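Local coordinates for DUF357 domain-containing protein (PDB 2OO2) that is of unknown function but folds as a compact bundle of three helices and pairs with a second copy of itself, at residues L12-R17 with W60-L65; I39-Y44 with F55-W60. All blocks are in the same frame, centred on the assembly; numbering follows the deposited sequence.

Interaction 1. Residues L12-R17 with W60-L65; sequences LKWLER and WAWAWL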
loop_
_atom_site.group_PDB
_atom_site.type_symbol
_atom_site.label_atom_id
_atom_site.label_comp_id
_atom_site.label_asym_id
_atom_site.label_seq_id
_atom_site.Cartn_x
_atom_site.Cartn_y
_atom_site.Cartn_z
ATOM N N LEU A 12 7.832 5.161 10.780
ATOM C CA LEU A 12 7.409 5.970 11.941
ATOM C C LEU A 12 6.608 7.222 11.568
ATOM O O LEU A 12 5.665 7.575 12.288
ATOM C CB LEU A 12 8.653 6.426 12.719
ATOM C CG LEU A 12 9.144 5.381 13.682
ATOM C CD1 LEU A 12 10.677 5.741 14.109
ATOM C CD2 LEU A 12 8.266 5.324 14.888
ATOM N N LYS A 13 6.984 7.875 10.471
ATOM C CA LYS A 13 6.477 9.172 10.085
ATOM C C LYS A 13 4.993 8.893 9.713
ATOM O O LYS A 13 4.072 9.518 10.225
ATOM C CB LYS A 13 7.167 9.604 8.805
ATOM C CG LYS A 13 6.650 10.912 8.178
ATOM C CD LYS A 13 7.009 11.083 6.724
ATOM C CE LYS A 13 8.513 11.317 6.559
ATOM N NZ LYS A 13 9.022 11.521 5.122
ATOM N N TRP A 14 4.824 7.874 8.915
ATOM C CA TRP A 14 3.471 7.586 8.335
ATOM C C TRP A 14 2.577 6.916 9.355
ATOM O O TRP A 14 1.274 6.975 9.302
ATOM C CB TRP A 14 3.732 6.762 7.120
ATOM C CG TRP A 14 4.146 7.605 5.967
ATOM C CD1 TRP A 14 5.310 7.534 5.264
ATOM C CD2 TRP A 14 3.377 8.644 5.362
ATOM N NE1 TRP A 14 5.338 8.478 4.275
ATOM C CE2 TRP A 14 4.127 9.151 4.297
ATOM C CE3 TRP A 14 2.085 9.194 5.627
ATOM C CZ2 TRP A 14 3.677 10.211 3.510
ATOM C CZ3 TRP A 14 1.636 10.236 4.841
ATOM C CH2 TRP A 14 2.405 10.733 3.790
ATOM N N LEU A 15 3.197 6.208 10.268
ATOM C CA LEU A 15 2.509 5.597 11.357
ATOM C C LEU A 15 2.064 6.616 12.383
ATOM O O LEU A 15 0.932 6.584 12.812
ATOM C CB LEU A 15 3.325 4.477 11.983
ATOM C CG LEU A 15 2.813 3.507 12.998
ATOM C CD1 LEU A 15 1.640 2.656 12.541
ATOM C CD2 LEU A 15 3.987 2.562 13.268
ATOM N N GLU A 16 2.919 7.557 12.770
ATOM C CA GLU A 16 2.456 8.595 13.677
ATOM C C GLU A 16 1.327 9.456 13.017
ATOM O O GLU A 16 0.409 9.862 13.695
ATOM C CB GLU A 16 3.588 9.466 14.089
ATOM C CG GLU A 16 4.675 8.673 14.777
ATOM C CD GLU A 16 5.961 9.526 14.993
ATOM O OE1 GLU A 16 6.100 10.651 14.415
ATOM O OE2 GLU A 16 6.826 9.035 15.755
ATOM N N ARG A 17 1.380 9.658 11.715
ATOM C CA ARG A 17 0.382 10.471 11.024
ATOM C C ARG A 17 -0.948 9.702 11.052
ATOM O O ARG A 17 -1.979 10.306 11.365
ATOM C CB ARG A 17 0.826 10.804 9.584
ATOM C CG ARG A 17 1.922 11.945 9.516
ATOM C CD ARG A 17 2.529 11.980 8.163
ATOM N NE ARG A 17 3.588 13.007 8.089
ATOM C CZ ARG A 17 4.242 13.274 6.958
ATOM N NH1 ARG A 17 3.967 12.601 5.844
ATOM N NH2 ARG A 17 5.194 14.187 6.952
ATOM N N TRP A 60 -0.398 -0.289 3.375
ATOM C CA TRP A 60 -1.808 -0.882 3.265
ATOM C C TRP A 60 -2.756 -0.095 4.127
ATOM O O TRP A 60 -3.960 0.136 3.669
ATOM C CB TRP A 60 -1.851 -2.378 3.656
ATOM C CG TRP A 60 -1.499 -3.281 2.483
ATOM C CD1 TRP A 60 -0.252 -3.837 2.202
ATOM C CD2 TRP A 60 -2.339 -3.653 1.404
ATOM N NE1 TRP A 60 -0.285 -4.620 1.112
ATOM C CE2 TRP A 60 -1.574 -4.501 0.552
ATOM C CE3 TRP A 60 -3.688 -3.351 1.066
ATOM C CZ2 TRP A 60 -2.052 -5.015 -0.625
ATOM C CZ3 TRP A 60 -4.193 -3.925 -0.083
ATOM C CH2 TRP A 60 -3.404 -4.744 -0.932
ATOM N N ALA A 61 -2.377 0.210 5.382
ATOM C CA ALA A 61 -3.319 1.023 6.242
ATOM C C ALA A 61 -3.747 2.350 5.565
ATOM O O ALA A 61 -5.006 2.663 5.442
ATOM C CB ALA A 61 -2.759 1.260 7.660
ATOM N N TRP A 62 -2.762 3.079 5.036
ATOM C CA TRP A 62 -3.052 4.303 4.297
ATOM C C TRP A 62 -3.907 4.126 3.024
ATOM O O TRP A 62 -4.780 4.991 2.735
ATOM C CB TRP A 62 -1.746 5.037 3.992
ATOM C CG TRP A 62 -1.357 5.922 5.116
ATOM C CD1 TRP A 62 -0.268 5.744 6.003
ATOM C CD2 TRP A 62 -1.974 7.163 5.501
ATOM N NE1 TRP A 62 -0.240 6.773 6.876
ATOM C CE2 TRP A 62 -1.238 7.678 6.593
ATOM C CE3 TRP A 62 -3.089 7.901 5.017
ATOM C CZ2 TRP A 62 -1.586 8.877 7.238
ATOM C CZ3 TRP A 62 -3.408 9.079 5.641
ATOM C CH2 TRP A 62 -2.685 9.551 6.750
ATOM N N ALA A 63 -3.703 3.017 2.287
ATOM C CA ALA A 63 -4.437 2.803 1.049
ATOM C C ALA A 63 -5.916 2.553 1.393
ATOM O O ALA A 63 -6.769 3.059 0.679
ATOM C CB ALA A 63 -3.916 1.629 0.231
ATOM N N TRP A 64 -6.212 1.756 2.415
ATOM C CA TRP A 64 -7.641 1.456 2.806
ATOM C C TRP A 64 -8.296 2.770 3.209
ATOM O O TRP A 64 -9.511 3.007 2.884
ATOM C CB TRP A 64 -7.753 0.458 3.964
ATOM C CG TRP A 64 -7.641 -0.981 3.480
ATOM C CD1 TRP A 64 -6.501 -1.742 3.451
ATOM C CD2 TRP A 64 -8.671 -1.759 2.881
ATOM N NE1 TRP A 64 -6.777 -2.981 2.881
ATOM C CE2 TRP A 64 -8.107 -3.007 2.520
ATOM C CE3 TRP A 64 -10.040 -1.524 2.618
ATOM C CZ2 TRP A 64 -8.862 -4.022 1.902
ATOM C CZ3 TRP A 64 -10.795 -2.555 2.027
ATOM C CH2 TRP A 64 -10.209 -3.765 1.667
ATOM N N LEU A 65 -7.537 3.587 3.950
ATOM C CA LEU A 65 -7.966 4.921 4.376
ATOM C C LEU A 65 -8.181 5.881 3.201
ATOM O O LEU A 65 -9.349 6.373 3.008
ATOM C CB LEU A 65 -7.015 5.509 5.453
ATOM C CG LEU A 65 -7.533 6.734 6.202
ATOM C CD1 LEU A 65 -6.662 6.939 7.440
ATOM C CD2 LEU A 65 -7.548 7.978 5.347
#
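With CG anti to the carbonyl carbon in both residues (chi1 near -80° in each), the indoles of Trp-14 and Trp-62 meet between helices 3-21 and 51-70, and Trp-62 reaches across to the backbone of its partner. Its ring nitrogen NE1 gives a hydrogen bond to Trp-14 O at 2.9 Å, nearly straight at the hydrogen (166°). The oxygen lies close to the plane of the Trp-62 ring, whereas the donor sits tilted from the carbonyl plane of Trp-14. The same residue pair also forms a T-shaped stack: the edge of Trp-14 points at one face of Trp-62, with Trp-14 CE3 3.8 Å from Trp-62 CE2 and the ring planes at 79°. One turn on, Arg-17 CB closes on the edge of Trp-62, 3.9 Å from CZ2, while the arginine chain, extended from CG to NE, leads away from Trp-62 and carries NH1 over the rim of one Trp-14 face. The pyrrole nitrogen of Trp-14, NE1, is hydrogen-bonded to Glu-10 OE1, and Trp-62 also packs on Trp-60 of the second subunit. Bond and stack together should fix the tilt of the Trp-62 indole, its one polar atom satisfied by a main-chain carbonyl at the bundle surface.

Interaction 2. Residues I39-Y44 with F55-W60; sequences ISDSRY and FECVVW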
loop_
_atom_site.group_PDB
_atom_site.type_symbol
_atom_site.label_atom_id
_atom_site.label_comp_id
_atom_site.label_asym_id
_atom_site.label_seq_id
_atom_site.Cartn_x
_atom_site.Cartn_y
_atom_site.Cartn_z
ATOM N N ILE A 39 -2.649 -0.974 10.905
ATOM C CA ILE A 39 -1.959 -0.128 11.982
ATOM C C ILE A 39 -1.360 -0.974 13.108
ATOM O O ILE A 39 -0.107 -0.844 13.411
ATOM C CB ILE A 39 -2.778 1.040 12.615
ATOM C CG1 ILE A 39 -2.964 2.196 11.628
ATOM C CG2 ILE A 39 -2.090 1.633 13.939
ATOM C CD1 ILE A 39 -4.378 2.939 11.903
ATOM N N SER A 40 -2.198 -1.847 13.711
ATOM C CA SER A 40 -1.695 -2.789 14.769
ATOM C C SER A 40 -0.473 -3.596 14.276
ATOM O O SER A 40 0.617 -3.673 14.973
ATOM C CB SER A 40 -2.774 -3.768 15.233
ATOM O OG SER A 40 -2.298 -4.562 16.322
ATOM N N ASP A 41 -0.631 -4.216 13.092
ATOM C CA ASP A 41 0.417 -5.030 12.475
ATOM C C ASP A 41 1.652 -4.171 12.193
ATOM O O ASP A 41 2.845 -4.586 12.586
ATOM C CB ASP A 41 -0.128 -5.628 11.162
ATOM C CG ASP A 41 -0.822 -6.968 11.346
ATOM O OD1 ASP A 41 -1.156 -7.416 12.464
ATOM O OD2 ASP A 41 -0.952 -7.610 10.282
ATOM N N SER A 42 1.497 -2.989 11.545
ATOM C CA SER A 42 2.765 -2.142 11.347
ATOM C C SER A 42 3.521 -1.885 12.651
ATOM O O SER A 42 4.849 -2.024 12.713
ATOM C CB SER A 42 2.323 -0.836 10.680
ATOM O OG SER A 42 3.359 0.116 10.525
ATOM N N ARG A 43 2.761 -1.460 13.689
ATOM C CA ARG A 43 3.294 -1.204 15.089
ATOM C C ARG A 43 4.068 -2.412 15.586
ATOM O O ARG A 43 5.247 -2.273 16.043
ATOM C CB ARG A 43 2.150 -0.835 16.082
ATOM C CG ARG A 43 1.791 0.657 15.989
ATOM C CD ARG A 43 1.175 1.243 17.299
ATOM N NE ARG A 43 -0.058 0.514 17.628
ATOM C CZ ARG A 43 -1.303 0.995 17.564
ATOM N NH1 ARG A 43 -1.552 2.273 17.229
ATOM N NH2 ARG A 43 -2.318 0.170 17.847
ATOM N N TYR A 44 3.450 -3.589 15.440
ATOM C CA TYR A 44 4.042 -4.856 15.938
ATOM C C TYR A 44 5.335 -5.214 15.225
ATOM O O TYR A 44 6.365 -5.484 15.913
ATOM C CB TYR A 44 3.085 -6.015 15.792
ATOM C CG TYR A 44 3.685 -7.383 16.132
ATOM C CD1 TYR A 44 4.131 -7.705 17.477
ATOM C CD2 TYR A 44 3.820 -8.343 15.156
ATOM C CE1 TYR A 44 4.642 -9.003 17.762
ATOM C CE2 TYR A 44 4.346 -9.640 15.431
ATOM C CZ TYR A 44 4.808 -9.899 16.749
ATOM O OH TYR A 44 5.244 -11.143 16.970
ATOM N N PHE A 55 6.790 -1.444 7.156
ATOM C CA PHE A 55 6.458 -0.449 6.152
ATOM C C PHE A 55 5.297 -0.907 5.263
ATOM O O PHE A 55 4.311 -0.116 4.985
ATOM C CB PHE A 55 7.642 -0.118 5.299
ATOM C CG PHE A 55 7.430 0.968 4.288
ATOM C CD1 PHE A 55 7.196 2.291 4.644
ATOM C CD2 PHE A 55 7.547 0.611 2.912
ATOM C CE1 PHE A 55 7.090 3.273 3.658
ATOM C CE2 PHE A 55 7.517 1.649 1.898
ATOM C CZ PHE A 55 7.255 2.963 2.313
ATOM N N GLU A 56 5.342 -2.168 4.836
ATOM C CA GLU A 56 4.320 -2.747 3.986
ATOM C C GLU A 56 2.961 -2.536 4.676
ATOM O O GLU A 56 1.932 -2.124 3.995
ATOM C CB GLU A 56 4.607 -4.224 3.855
ATOM C CG GLU A 56 3.741 -4.925 2.784
ATOM C CD GLU A 56 3.909 -6.436 2.730
ATOM O OE1 GLU A 56 4.168 -7.112 3.727
ATOM O OE2 GLU A 56 3.764 -6.963 1.650
ATOM N N CYS A 57 2.867 -2.815 5.975
ATOM C CA CYS A 57 1.486 -2.664 6.679
ATOM C C CYS A 57 1.048 -1.210 6.777
ATOM O O CYS A 57 -0.256 -0.914 6.551
ATOM C CB CYS A 57 1.439 -3.417 8.047
ATOM S SG CYS A 57 1.627 -5.145 7.943
ATOM N N VAL A 58 1.931 -0.224 7.017
ATOM C CA VAL A 58 1.583 1.207 7.080
ATOM C C VAL A 58 0.994 1.723 5.718
ATOM O O VAL A 58 -0.095 2.429 5.693
ATOM C CB VAL A 58 2.664 2.134 7.719
ATOM C CG1 VAL A 58 3.668 2.604 6.696
ATOM C CG2 VAL A 58 1.929 3.377 8.361
ATOM N N VAL A 59 1.552 1.214 4.606
ATOM C CA VAL A 59 1.136 1.634 3.259
ATOM C C VAL A 59 -0.244 1.013 3.087
ATOM O O VAL A 59 -1.148 1.765 2.633
ATOM C CB VAL A 59 1.987 1.096 2.205
ATOM C CG1 VAL A 59 1.567 1.537 0.886
ATOM C CG2 VAL A 59 3.441 1.767 2.392
ATOM N N TRP A 60 -0.398 -0.289 3.375
ATOM C CA TRP A 60 -1.808 -0.882 3.265
ATOM C C TRP A 60 -2.756 -0.095 4.127
ATOM O O TRP A 60 -3.960 0.136 3.669
ATOM C CB TRP A 60 -1.851 -2.378 3.656
ATOM C CG TRP A 60 -1.499 -3.281 2.483
ATOM C CD1 TRP A 60 -0.252 -3.837 2.202
ATOM C CD2 TRP A 60 -2.339 -3.653 1.404
ATOM N NE1 TRP A 60 -0.285 -4.620 1.112
ATOM C CE2 TRP A 60 -1.574 -4.501 0.552
ATOM C CE3 TRP A 60 -3.688 -3.351 1.066
ATOM C CZ2 TRP A 60 -2.052 -5.015 -0.625
ATOM C CZ3 TRP A 60 -4.193 -3.925 -0.083
ATOM C CH2 TRP A 60 -3.404 -4.744 -0.932
#
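Van der Waals packing between Ser-42 and Cys-57 forms the middle of this contact, where these segments of helices 29-47 and 51-70 pass each other. The short segments are antiparallel, 159° between their directions, with axes only 7.8 Å apart; the CA atoms of Ser-42 and Cys-57 are 4.9 Å apart. Both side chains point at the opposing helix. Cys-57 CB lies against the backbone, 3.5 Å from Ser-42 N, and the two CB atoms are 3.8 Å apart. On one flank Cys-57 SG, beside its own backbone N (chi1 -63°), rests 3.7 Å from Asp-41 CB, touching the methylene of the aspartate. On the other flank Ser-42 OG comes to 3.5 Å from Val-58 CB, again as packing.

Polar pairing across the helices comes from just before the second segment. Ser-42 OG, set anti to its backbone nitrogen (chi1 175°), is hydrogen-bonded to Ala-54 O, one turn ahead of Val-58 on helix 51-70. Thr-11 of helix 3-21 also packs on Ser-42, bringing the third helix of the bundle to this spot. The small side chains of Ser-42 and Cys-57 are consistent with so close an approach of the backbones, and the buried hydroxyl of Ser-42 is satisfied by a main-chain carbonyl, which ties helix 29-47 to helix 51-70.

How the interactions relate
Helix 51-70 is common to both contacts: interaction 2 sets it against helix 29-47, interaction 1 against helix 3-21. Along the chain the order is 12-17, 39-44, 55-60, 60-65, so the antiparallel pair of interaction 2 falls between the two segments of interaction 1; the two segments of helix 51-70 overlap at Trp-60, which touches neither opposing segment. Their centres lie about 7 Å apart, one contact buried and the other at the surface. Packing bridges them directly, with Val-58 CG2 3.6 Å from Leu-15 N and Leu-15 CD1 3.7 Å from Ser-42 OG. Together they join all three helices of the bundle, and helix 51-70 also meets the second subunit.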